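Cytosolic IMP-GMP specific 5'-nucleotidase (Legionella pneumophila subsp. pneumophila, PDB 4OHF) probably hydrolyses the 5'-phosphate of purine nucleoside monophosphates such as IMP and GMP, as a magnesium-dependent cytosolic nucleotidase. Local coordinates at residues A245-D253 with Y306-C316. Sequence-based numbering, arbitrary orientation.
Sequences ANKPRFFYD and YGDILRLKKDC. With PO4 (phosphate ion), chain I; PO4 (phosphate ion), chain H.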
ATOM      1  N   ALA B 245      10.991 -26.617   4.779  1.00 41.73           N
ATOM      2  CA  ALA B 245      11.460 -25.345   5.289  1.00 42.03           C
ATOM      3  C   ALA B 245      10.457 -24.236   5.085  1.00 41.41           C
ATOM      4  O   ALA B 245      10.382 -23.308   5.876  1.00 41.42           O
ATOM      5  CB  ALA B 245      12.783 -24.979   4.637  1.00 40.92           C
ATOM      6  N   ASN B 246       9.689 -24.341   4.016  1.00 41.76           N
ATOM      7  CA  ASN B 246       8.689 -23.337   3.699  1.00 42.86           C
ATOM      8  C   ASN B 246       9.340 -21.977   3.381  1.00 42.18           C
ATOM      9  O   ASN B 246       8.994 -20.945   3.962  1.00 42.94           O
ATOM     10  CB  ASN B 246       7.686 -23.209   4.854  1.00 41.76           C
ATOM     11  CG  ASN B 246       6.385 -22.537   4.437  1.00 42.30           C
ATOM     12  OD1 ASN B 246       5.475 -22.396   5.245  1.00 42.21           O
ATOM     13  ND2 ASN B 246       6.290 -22.128   3.170  1.00 43.63           N
ATOM     14  N   LYS B 247      10.297 -21.996   2.463  1.00 40.65           N
ATOM     15  CA  LYS B 247      10.949 -20.774   2.025  1.00 40.19           C
ATOM     16  C   LYS B 247       9.963 -20.129   1.038  1.00 39.49           C
ATOM     17  O   LYS B 247       9.169 -20.820   0.395  1.00 39.93           O
ATOM     18  CB  LYS B 247      12.262 -21.110   1.315  1.00 39.58           C
ATOM     19  CG  LYS B 247      13.328 -21.701   2.218  1.00 41.15           C
ATOM     20  CD  LYS B 247      14.519 -22.242   1.413  1.00 41.42           C
ATOM     21  CE  LYS B 247      14.098 -23.453   0.559  1.00 41.75           C
ATOM     22  NZ  LYS B 247      15.212 -24.033  -0.243  1.00 39.61           N
ATOM     23  N   PRO B 248      10.024 -18.807   0.869  1.00 36.26           N
ATOM     24  CA  PRO B 248      10.934 -17.859   1.508  1.00 36.99           C
ATOM     25  C   PRO B 248      10.581 -17.517   2.949  1.00 38.48           C
ATOM     26  O   PRO B 248      11.431 -17.015   3.701  1.00 38.92           O
ATOM     27  CB  PRO B 248      10.834 -16.641   0.603  1.00 36.29           C
ATOM     28  CG  PRO B 248       9.385 -16.669   0.219  1.00 37.13           C
ATOM     29  CD  PRO B 248       9.156 -18.131  -0.107  1.00 34.44           C
ATOM     30  N   ARG B 249       9.337 -17.774   3.336  1.00 39.69           N
ATOM     31  CA  ARG B 249       8.891 -17.445   4.687  1.00 39.17           C
ATOM     32  C   ARG B 249       9.823 -17.934   5.777  1.00 39.79           C
ATOM     33  O   ARG B 249       9.893 -17.324   6.847  1.00 42.74           O
ATOM     34  CB  ARG B 249       7.461 -17.942   4.928  1.00 39.99           C
ATOM     35  CG  ARG B 249       6.412 -17.027   4.319  1.00 41.45           C
ATOM     36  CD  ARG B 249       5.019 -17.300   4.857  1.00 44.15           C
ATOM     37  NE  ARG B 249       4.479 -18.549   4.351  1.00 46.93           N
ATOM     38  CZ  ARG B 249       3.221 -18.940   4.516  1.00 49.59           C
ATOM     39  NH1 ARG B 249       2.827 -20.106   4.006  1.00 51.21           N
ATOM     40  NH2 ARG B 249       2.363 -18.176   5.185  1.00 46.51           N
ATOM     41  N   PHE B 250      10.545 -19.021   5.530  1.00 37.48           N
ATOM     42  CA  PHE B 250      11.483 -19.503   6.537  1.00 36.52           C
ATOM     43  C   PHE B 250      12.470 -18.382   6.909  1.00 38.49           C
ATOM     44  O   PHE B 250      12.859 -18.230   8.066  1.00 38.57           O
ATOM     45  CB  PHE B 250      12.294 -20.682   6.015  1.00 33.91           C
ATOM     46  CG  PHE B 250      13.434 -21.087   6.927  1.00 34.93           C
ATOM     47  CD1 PHE B 250      13.279 -22.129   7.851  1.00 34.58           C
ATOM     48  CD2 PHE B 250      14.653 -20.415   6.881  1.00 34.16           C
ATOM     49  CE1 PHE B 250      14.320 -22.493   8.712  1.00 29.78           C
ATOM     50  CE2 PHE B 250      15.692 -20.766   7.731  1.00 34.00           C
ATOM     51  CZ  PHE B 250      15.522 -21.813   8.655  1.00 33.96           C
ATOM     52  N   PHE B 251      12.885 -17.614   5.911  1.00 39.48           N
ATOM     53  CA  PHE B 251      13.837 -16.538   6.106  1.00 39.69           C
ATOM     54  C   PHE B 251      13.307 -15.328   6.871  1.00 41.25           C
ATOM     55  O   PHE B 251      14.019 -14.762   7.686  1.00 40.19           O
ATOM     56  CB  PHE B 251      14.373 -16.071   4.749  1.00 37.68           C
ATOM     57  CG  PHE B 251      15.121 -17.124   4.002  1.00 36.62           C
ATOM     58  CD1 PHE B 251      14.593 -17.687   2.845  1.00 36.27           C
ATOM     59  CD2 PHE B 251      16.353 -17.571   4.462  1.00 35.52           C
ATOM     60  CE1 PHE B 251      15.282 -18.681   2.156  1.00 33.93           C
ATOM     61  CE2 PHE B 251      17.049 -18.560   3.787  1.00 36.20           C
ATOM     62  CZ  PHE B 251      16.513 -19.118   2.628  1.00 35.69           C
ATOM     63  N   TYR B 252      12.061 -14.934   6.624  1.00 42.91           N
ATOM     64  CA  TYR B 252      11.533 -13.747   7.289  1.00 45.28           C
ATOM     65  C   TYR B 252      10.351 -13.929   8.229  1.00 46.11           C
ATOM     66  O   TYR B 252      10.046 -13.029   9.016  1.00 48.64           O
ATOM     67  CB  TYR B 252      11.167 -12.685   6.240  1.00 44.54           C
ATOM     68  CG  TYR B 252      10.153 -13.148   5.217  1.00 41.54           C
ATOM     69  CD1 TYR B 252      10.540 -13.450   3.906  1.00 41.08           C
ATOM     70  CD2 TYR B 252       8.807 -13.264   5.550  1.00 41.00           C
ATOM     71  CE1 TYR B 252       9.609 -13.852   2.952  1.00 39.13           C
ATOM     72  CE2 TYR B 252       7.860 -13.669   4.599  1.00 41.28           C
ATOM     73  CZ  TYR B 252       8.275 -13.959   3.302  1.00 41.35           C
ATOM     74  OH  TYR B 252       7.358 -14.359   2.362  1.00 42.84           O
ATOM     75  N   ASP B 253       9.675 -15.068   8.151  1.00 45.38           N
ATOM     76  CA  ASP B 253       8.528 -15.303   9.015  1.00 43.55           C
ATOM     77  C   ASP B 253       8.955 -15.843  10.380  1.00 44.15           C
ATOM     78  O   ASP B 253      10.134 -15.786  10.727  1.00 44.45           O
ATOM     79  CB  ASP B 253       7.563 -16.257   8.327  1.00 42.88           C
ATOM     80  CG  ASP B 253       6.123 -15.932   8.634  1.00 43.76           C
ATOM     81  OD1 ASP B 253       5.274 -15.975   7.706  1.00 42.13           O
ATOM     82  OD2 ASP B 253       5.847 -15.630   9.819  1.00 45.14           O
ATOM     83  N   TYR B 306      13.752 -15.984  -4.517  1.00 68.76           N
ATOM     84  CA  TYR B 306      12.493 -16.074  -3.763  1.00 73.74           C
ATOM     85  C   TYR B 306      11.613 -14.829  -3.860  1.00 75.12           C
ATOM     86  O   TYR B 306      11.479 -14.074  -2.893  1.00 77.02           O
ATOM     87  CB  TYR B 306      12.785 -16.372  -2.282  1.00 75.35           C
ATOM     88  CG  TYR B 306      13.241 -17.790  -2.042  1.00 76.50           C
ATOM     89  CD1 TYR B 306      12.338 -18.846  -2.129  1.00 76.49           C
ATOM     90  CD2 TYR B 306      14.588 -18.086  -1.814  1.00 77.27           C
ATOM     91  CE1 TYR B 306      12.756 -20.165  -2.005  1.00 77.22           C
ATOM     92  CE2 TYR B 306      15.023 -19.412  -1.690  1.00 77.81           C
ATOM     93  CZ  TYR B 306      14.092 -20.443  -1.791  1.00 77.78           C
ATOM     94  OH  TYR B 306      14.483 -21.758  -1.711  1.00 78.23           O
ATOM     95  N   GLY B 307      11.010 -14.620  -5.022  1.00 75.52           N
ATOM     96  CA  GLY B 307      10.146 -13.474  -5.195  1.00 76.19           C
ATOM     97  C   GLY B 307      10.783 -12.152  -4.820  1.00 77.30           C
ATOM     98  O   GLY B 307      11.774 -11.744  -5.433  1.00 79.18           O
ATOM     99  N   ASP B 308      10.227 -11.485  -3.806  1.00 76.78           N
ATOM    100  CA  ASP B 308      10.729 -10.179  -3.374  1.00 76.07           C
ATOM    101  C   ASP B 308      12.075 -10.209  -2.660  1.00 74.83           C
ATOM    102  O   ASP B 308      12.184 -10.663  -1.519  1.00 74.01           O
ATOM    103  CB  ASP B 308       9.703  -9.482  -2.483  1.00 77.86           C
ATOM    104  CG  ASP B 308      10.139  -8.082  -2.083  1.00 79.40           C
ATOM    105  OD1 ASP B 308      10.513  -7.294  -2.982  1.00 79.66           O
ATOM    106  OD2 ASP B 308      10.105  -7.764  -0.875  1.00 79.73           O
ATOM    107  N   ILE B 309      13.087  -9.687  -3.348  1.00 73.18           N
ATOM    108  CA  ILE B 309      14.452  -9.644  -2.844  1.00 71.84           C
ATOM    109  C   ILE B 309      14.594  -8.700  -1.654  1.00 71.51           C
ATOM    110  O   ILE B 309      15.368  -8.953  -0.738  1.00 71.05           O
ATOM    111  CB  ILE B 309      15.422  -9.197  -3.968  1.00 71.13           C
ATOM    112  CG1 ILE B 309      15.169 -10.026  -5.234  1.00 70.31           C
ATOM    113  CG2 ILE B 309      16.861  -9.359  -3.516  1.00 69.74           C
ATOM    114  CD1 ILE B 309      16.073  -9.674  -6.408  1.00 70.21           C
ATOM    115  N   LEU B 310      13.834  -7.614  -1.670  1.00 72.35           N
ATOM    116  CA  LEU B 310      13.882  -6.619  -0.603  1.00 73.20           C
ATOM    117  C   LEU B 310      13.371  -7.138   0.741  1.00 73.10           C
ATOM    118  O   LEU B 310      14.094  -7.111   1.741  1.00 72.43           O
ATOM    119  CB  LEU B 310      13.091  -5.371  -1.032  1.00 74.27           C
ATOM    120  CG  LEU B 310      13.008  -4.128  -0.126  1.00 75.82           C
ATOM    121  CD1 LEU B 310      11.852  -4.281   0.876  1.00 75.75           C
ATOM    122  CD2 LEU B 310      14.354  -3.893   0.581  1.00 74.33           C
ATOM    123  N   ARG B 311      12.126  -7.605   0.764  1.00 73.07           N
ATOM    124  CA  ARG B 311      11.534  -8.123   1.992  1.00 73.08           C
ATOM    125  C   ARG B 311      12.391  -9.225   2.603  1.00 72.42           C
ATOM    126  O   ARG B 311      12.450  -9.369   3.823  1.00 73.78           O
ATOM    127  CB  ARG B 311      10.124  -8.651   1.708  1.00 73.75           C
ATOM    128  CG  ARG B 311       9.505  -9.440   2.841  1.00 74.48           C
ATOM    129  CD  ARG B 311       8.030  -9.697   2.564  1.00 76.42           C
ATOM    130  NE  ARG B 311       7.361 -10.441   3.634  1.00 77.06           N
ATOM    131  CZ  ARG B 311       7.596 -10.275   4.933  1.00 77.52           C
ATOM    132  NH1 ARG B 311       8.498  -9.394   5.351  1.00 78.18           N
ATOM    133  NH2 ARG B 311       6.912 -10.977   5.825  1.00 78.64           N
ATOM    134  N   LEU B 312      13.067  -9.988   1.749  1.00 70.85           N
ATOM    135  CA  LEU B 312      13.912 -11.082   2.199  1.00 68.97           C
ATOM    136  C   LEU B 312      15.278 -10.629   2.726  1.00 67.91           C
ATOM    137  O   LEU B 312      15.707 -11.069   3.789  1.00 67.73           O
ATOM    138  CB  LEU B 312      14.093 -12.085   1.064  1.00 67.71           C
ATOM    139  CG  LEU B 312      14.577 -13.481   1.454  1.00 66.74           C
ATOM    140  CD1 LEU B 312      14.317 -14.426   0.296  1.00 66.57           C
ATOM    141  CD2 LEU B 312      16.055 -13.449   1.821  1.00 66.19           C
ATOM    142  N   LYS B 313      15.965  -9.764   1.989  1.00 66.83           N
ATOM    143  CA  LYS B 313      17.270  -9.289   2.437  1.00 66.20           C
ATOM    144  C   LYS B 313      17.100  -8.286   3.578  1.00 66.11           C
ATOM    145  O   LYS B 313      18.061  -7.960   4.271  1.00 66.42           O
ATOM    146  CB  LYS B 313      18.049  -8.630   1.283  1.00 64.19           C
ATOM    147  CG  LYS B 313      18.283  -9.518   0.064  1.00 63.69           C
ATOM    148  CD  LYS B 313      19.227 -10.685   0.335  1.00 63.05           C
ATOM    149  CE  LYS B 313      20.663 -10.228   0.442  1.00 61.98           C
ATOM    150  NZ  LYS B 313      21.553 -11.337   0.877  1.00 59.54           N
ATOM    151  N   LYS B 314      15.876  -7.809   3.781  1.00 66.43           N
ATOM    152  CA  LYS B 314      15.603  -6.835   4.838  1.00 66.54           C
ATOM    153  C   LYS B 314      15.405  -7.469   6.214  1.00 65.20           C
ATOM    154  O   LYS B 314      15.868  -6.942   7.223  1.00 65.04           O
ATOM    155  CB  LYS B 314      14.358  -6.012   4.491  1.00 68.70           C
ATOM    156  CG  LYS B 314      14.043  -4.917   5.501  1.00 72.34           C
ATOM    157  CD  LYS B 314      12.682  -4.265   5.263  1.00 74.23           C
ATOM    158  CE  LYS B 314      11.532  -5.173   5.692  1.00 75.60           C
ATOM    159  NZ  LYS B 314      10.194  -4.545   5.459  1.00 76.39           N
ATOM    160  N   ASP B 315      14.720  -8.604   6.255  1.00 63.38           N
ATOM    161  CA  ASP B 315      14.448  -9.264   7.525  1.00 62.26           C
ATOM    162  C   ASP B 315      15.310 -10.475   7.810  1.00 60.33           C
ATOM    163  O   ASP B 315      15.089 -11.160   8.803  1.00 60.55           O
ATOM    164  CB  ASP B 315      12.985  -9.698   7.584  1.00 63.92           C
ATOM    165  CG  ASP B 315      12.026  -8.556   7.358  1.00 66.01           C
ATOM    166  OD1 ASP B 315      10.849  -8.838   7.044  1.00 66.56           O
ATOM    167  OD2 ASP B 315      12.447  -7.386   7.500  1.00 67.46           O
ATOM    168  N   CYS B 316      16.280 -10.766   6.952  1.00 57.83           N
ATOM    169  CA  CYS B 316      17.107 -11.929   7.200  1.00 54.96           C
ATOM    170  C   CYS B 316      18.499 -11.561   7.688  1.00 55.61           C
ATOM    171  O   CYS B 316      18.787 -11.672   8.884  1.00 57.79           O
ATOM    172  CB  CYS B 316      17.204 -12.795   5.953  1.00 53.91           C
ATOM    173  SG  CYS B 316      17.921 -14.408   6.291  1.00 44.55           S
TER
HETATM  174  P   PO4 I 502      24.600 -10.570   0.072  1.00 68.79           P
HETATM  175  O1  PO4 I 502      24.928 -11.889   0.668  1.00 66.49           O
HETATM  176  O2  PO4 I 502      23.989 -10.768  -1.265  1.00 70.31           O
HETATM  177  O3  PO4 I 502      25.840  -9.768  -0.065  1.00 71.75           O
HETATM  178  O4  PO4 I 502      23.646  -9.847   0.946  1.00 69.89           O
HETATM  179  P   PO4 H 501      14.307 -27.352  -2.305  1.00 42.93           P
HETATM  180  O1  PO4 H 501      13.049 -28.101  -2.571  1.00 41.46           O
HETATM  181  O2  PO4 H 501      14.789 -26.717  -3.549  1.00 42.08           O
HETATM  182  O3  PO4 H 501      15.345 -28.290  -1.797  1.00 38.19           O
HETATM  183  O4  PO4 H 501      14.043 -26.291  -1.301  1.00 45.64           O
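The Tyr252 ring has the Arg311 guanidinium over one face and CA of Arg249 over the opposite one. Arg311 CZ lies 3.7 Å from the Tyr252 ring centroid and 31° off the ring normal, which meets the geometry of a cation-pi contact. Arg311 reaches that face because its chain runs extended from CG to NE, with CG anti to the backbone N (chi1 169°). A salt bridge from Arg311 NH1 to Asp315 OD1 (3.0 Å) limits rotation of the guanidinium, while CB of Asp315 packs on CB of Tyr252.

Phe251 has Phe250 CD2 over one face and meets three groups obliquely: Leu312 CD1, Cys316 SG, 4.0 Å from Phe251 CD2, and the Tyr306 ring. The Phe251 and Tyr306 ring centroids are 5.7 Å apart, with the planes at 54°. Pro248, preceded by a cis peptide bond, brings its CB to 3.5 Å from Tyr306 CB and also touches Leu312.

Lys247 bends at chi3 and runs past the Tyr306 ring. Lys247 NZ is hydrogen-bonded to O4 of a phosphate ion, probably from the crystallisation liquor (2.8 Å), to Leu208 O and to Tyr300 OH, with Asp23 OD2 a weak further partner; Tyr306 OH is itself hydrogen-bonded to Tyr300. The same phosphate is bound by Thr209 OG1 and by the backbone N of Asp25 and Asn210. With Asp23, Asp25 and Asp303 holding magnesium, Lys247 sits where the motif III lysine of HAD phosphatases is expected, consistent with that role in the active site.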